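Local coordinates for protein multiheme cytochrome cf (Carboxydothermus ferrireducens DSM 11255, PDB 6QVM) that probably acts as an extracellular Fe(III) reductase in the S-layer, passing electrons through its chain of c-type hemes to insoluble substrates, at residues 551-556 with 657-662. Sequence-based numbering, arbitrary orientation.
Sequences TCHMPN and GIHNTA. With HEC (heme c), chain N.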
loop_
_atom_site.group_PDB
_atom_site.type_symbol
_atom_site.label_atom_id
_atom_site.label_comp_id
_atom_site.label_asym_id
_atom_site.label_seq_id
_atom_site.Cartn_x
_atom_site.Cartn_y
_atom_site.Cartn_z
ATOM N N THR A 551 -1.407 -6.205 24.715
ATOM C CA THR A 551 -2.104 -5.619 25.855
ATOM C C THR A 551 -1.143 -4.812 26.717
ATOM O O THR A 551 -1.449 -3.685 27.126
ATOM C CB THR A 551 -2.774 -6.715 26.687
ATOM O OG1 THR A 551 -3.493 -7.609 25.827
ATOM C CG2 THR A 551 -3.756 -6.117 27.701
ATOM N N CYS A 552 0.025 -5.377 27.009
ATOM C CA CYS A 552 1.000 -4.714 27.868
ATOM C C CYS A 552 2.006 -3.884 27.077
ATOM O O CYS A 552 2.418 -2.810 27.527
ATOM C CB CYS A 552 1.748 -5.746 28.720
ATOM S SG CYS A 552 0.719 -6.675 29.880
ATOM N N HIS A 553 2.414 -4.359 25.905
ATOM C CA HIS A 553 3.453 -3.679 25.143
ATOM C C HIS A 553 2.922 -2.610 24.202
ATOM O O HIS A 553 3.694 -1.741 23.785
ATOM C CB HIS A 553 4.270 -4.689 24.331
ATOM C CG HIS A 553 5.162 -5.558 25.160
ATOM N ND1 HIS A 553 6.414 -5.157 25.576
ATOM C CD2 HIS A 553 4.993 -6.816 25.630
ATOM C CE1 HIS A 553 6.975 -6.129 26.275
ATOM N NE2 HIS A 553 6.132 -7.144 26.326
ATOM N N MET A 554 1.642 -2.653 23.839
ATOM C CA MET A 554 1.074 -1.673 22.912
ATOM C C MET A 554 -0.273 -1.157 23.418
ATOM O O MET A 554 -1.296 -1.298 22.743
ATOM C CB MET A 554 0.933 -2.275 21.512
ATOM C CG MET A 554 2.212 -2.857 20.928
ATOM S SD MET A 554 2.000 -3.284 19.187
ATOM C CE MET A 554 1.923 -1.657 18.447
ATOM N N PRO A 555 -0.308 -0.527 24.597
ATOM C CA PRO A 555 -1.576 0.033 25.074
ATOM C C PRO A 555 -2.003 1.194 24.196
ATOM O O PRO A 555 -1.185 2.025 23.799
ATOM C CB PRO A 555 -1.254 0.497 26.500
ATOM C CG PRO A 555 0.007 -0.230 26.863
ATOM C CD PRO A 555 0.768 -0.316 25.578
ATOM N N ASN A 556 -3.297 1.227 23.878
ATOM C CA ASN A 556 -3.886 2.273 23.042
ATOM C C ASN A 556 -3.199 2.379 21.680
ATOM O O ASN A 556 -3.173 3.449 21.069
ATOM C CB ASN A 556 -3.861 3.623 23.766
ATOM C CG ASN A 556 -4.661 3.600 25.052
ATOM O OD1 ASN A 556 -5.805 3.147 25.078
ATOM N ND2 ASN A 556 -4.057 4.084 26.131
ATOM N N GLY A 657 9.609 -12.379 35.063
ATOM C CA GLY A 657 8.590 -13.370 35.324
ATOM C C GLY A 657 7.160 -12.929 35.088
ATOM O O GLY A 657 6.240 -13.717 35.338
ATOM N N ILE A 658 6.942 -11.703 34.607
ATOM C CA ILE A 658 5.585 -11.240 34.341
ATOM C C ILE A 658 4.954 -12.029 33.198
ATOM O O ILE A 658 3.748 -12.303 33.217
ATOM C CB ILE A 658 5.587 -9.727 34.058
ATOM C CG1 ILE A 658 6.013 -8.954 35.308
ATOM C CG2 ILE A 658 4.218 -9.264 33.595
ATOM C CD1 ILE A 658 4.999 -9.022 36.430
ATOM N N HIS A 659 5.744 -12.421 32.196
ATOM C CA HIS A 659 5.212 -13.191 31.076
ATOM C C HIS A 659 4.546 -14.495 31.505
ATOM O O HIS A 659 3.794 -15.073 30.711
ATOM C CB HIS A 659 6.331 -13.486 30.067
ATOM C CG HIS A 659 6.768 -12.285 29.283
ATOM N ND1 HIS A 659 7.880 -12.285 28.469
ATOM C CD2 HIS A 659 6.243 -11.038 29.197
ATOM C CE1 HIS A 659 8.018 -11.095 27.910
ATOM N NE2 HIS A 659 7.037 -10.320 28.334
ATOM N N ASN A 660 4.818 -14.980 32.719
ATOM C CA ASN A 660 4.168 -16.166 33.264
ATOM C C ASN A 660 4.575 -16.335 34.722
ATOM O O ASN A 660 5.577 -16.995 35.014
ATOM C CB ASN A 660 4.524 -17.425 32.466
ATOM C CG ASN A 660 3.558 -18.573 32.731
ATOM O OD1 ASN A 660 2.913 -18.633 33.780
ATOM N ND2 ASN A 660 3.449 -19.485 31.778
ATOM N N THR A 661 3.799 -15.744 35.639
ATOM C CA THR A 661 4.191 -15.739 37.047
ATOM C C THR A 661 4.299 -17.157 37.599
ATOM O O THR A 661 5.180 -17.447 38.417
ATOM C CB THR A 661 3.202 -14.918 37.877
ATOM O OG1 THR A 661 1.870 -15.385 37.619
ATOM C CG2 THR A 661 3.316 -13.445 37.537
ATOM N N ALA A 662 3.426 -18.057 37.147
ATOM C CA ALA A 662 3.397 -19.411 37.693
ATOM C C ALA A 662 4.522 -20.274 37.134
ATOM O O ALA A 662 5.145 -21.045 37.873
ATOM C CB ALA A 662 2.040 -20.058 37.421
HETATM FE FE HEC N . 6.469 -8.734 27.408
HETATM C CHA HEC N . 9.467 -7.564 28.533
HETATM C CHB HEC N . 8.011 -9.714 24.428
HETATM C CHC HEC N . 3.617 -10.271 26.415
HETATM C CHD HEC N . 4.820 -7.401 30.154
HETATM N NA HEC N . 8.356 -8.655 26.614
HETATM C C1A HEC N . 9.447 -8.113 27.264
HETATM C C2A HEC N . 10.589 -8.224 26.377
HETATM C C3A HEC N . 10.191 -8.809 25.247
HETATM C C4A HEC N . 8.783 -9.094 25.374
HETATM C CMA HEC N . 11.085 -9.110 24.027
HETATM C CAA HEC N . 12.016 -7.743 26.695
HETATM C CBA HEC N . 12.002 -6.245 26.472
HETATM C CGA HEC N . 13.164 -5.626 27.188
HETATM O O1A HEC N . 12.940 -4.660 27.961
HETATM O O2A HEC N . 14.311 -6.098 26.985
HETATM N NB HEC N . 5.915 -9.774 25.714
HETATM C C1B HEC N . 6.727 -10.150 24.657
HETATM C C2B HEC N . 5.994 -11.087 23.832
HETATM C C3B HEC N . 4.765 -11.236 24.373
HETATM C C4B HEC N . 4.699 -10.411 25.572
HETATM C CMB HEC N . 6.552 -11.721 22.536
HETATM C CAB HEC N . 3.612 -12.128 23.850
HETATM C CBB HEC N . 4.010 -13.622 23.858
HETATM N NC HEC N . 4.580 -8.783 28.139
HETATM C C1C HEC N . 3.550 -9.504 27.562
HETATM C C2C HEC N . 2.363 -9.337 28.378
HETATM C C3C HEC N . 2.691 -8.575 29.442
HETATM C C4C HEC N . 4.090 -8.198 29.294
HETATM C CMC HEC N . 1.005 -10.024 28.102
HETATM C CAC HEC N . 1.765 -8.117 30.602
HETATM C CBC HEC N . 1.263 -9.321 31.429
HETATM N ND HEC N . 7.050 -7.645 29.091
HETATM C C1D HEC N . 6.187 -7.210 30.096
HETATM C C2D HEC N . 6.966 -6.518 31.093
HETATM C C3D HEC N . 8.419 -6.557 30.595
HETATM C C4D HEC N . 8.377 -7.287 29.342
HETATM C CMD HEC N . 6.444 -5.863 32.385
HETATM C CAD HEC N . 9.645 -5.949 31.311
HETATM C CBD HEC N . 10.250 -4.881 30.406
HETATM C CGD HEC N . 10.425 -3.586 31.158
HETATM O O1D HEC N . 10.006 -2.524 30.621
HETATM O O2D HEC N . 10.977 -3.611 32.292
#
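The imidazoles of His-553 and His-659 stand edge-on over the two faces of one heme c, each upright on the porphyrin, and meet through the iron. This is the bis-histidine ligation of a multiheme cytochrome c: Cys-552 and His-553 are the last two residues of a CXXCH heme-binding motif on helix 549-553, whereas His-659 is the distal ligand, brought in 106 residues later from the turn before helix 661-672. NE2 of His-553 lies 2.0 Å from the heme FE, and NE2 of His-659 lies 1.9 Å from FE on the opposite face. The angle NE2-iron-NE2 is about 172°, nearly straight, which leaves the two NE2 atoms of His-553 and His-659 3.9 Å apart across the metal. The ring planes are twisted about 58° against each other, neither parallel nor fully crossed. On the far side of each ring, ND1 is engaged in a hydrogen bond, to Phe-561 O from His-553 and to Asp-653 OD1 from His-659; these bonds help fix ring rotation, and the carboxylate would probably give the distal imidazole some imidazolate character. The nearest atoms of the His-553 side chain and another heme c are about 3 Å apart, a closeness consistent with electron transfer along the heme chain. Gln-519 and Val-522 of helix 519-524 pack against His-659. At the porphyrin rim, Ile-658 sets CG2 anti to its backbone N, and this methyl lies 3.7 Å from heme CBC, while Trp-612 of helix 606-628 also touches the side chain. The Cys-552 sulfur, beside its own backbone N with chi1 -63°, closes the covalent link: SG is bonded to heme CAC at 1.9 Å.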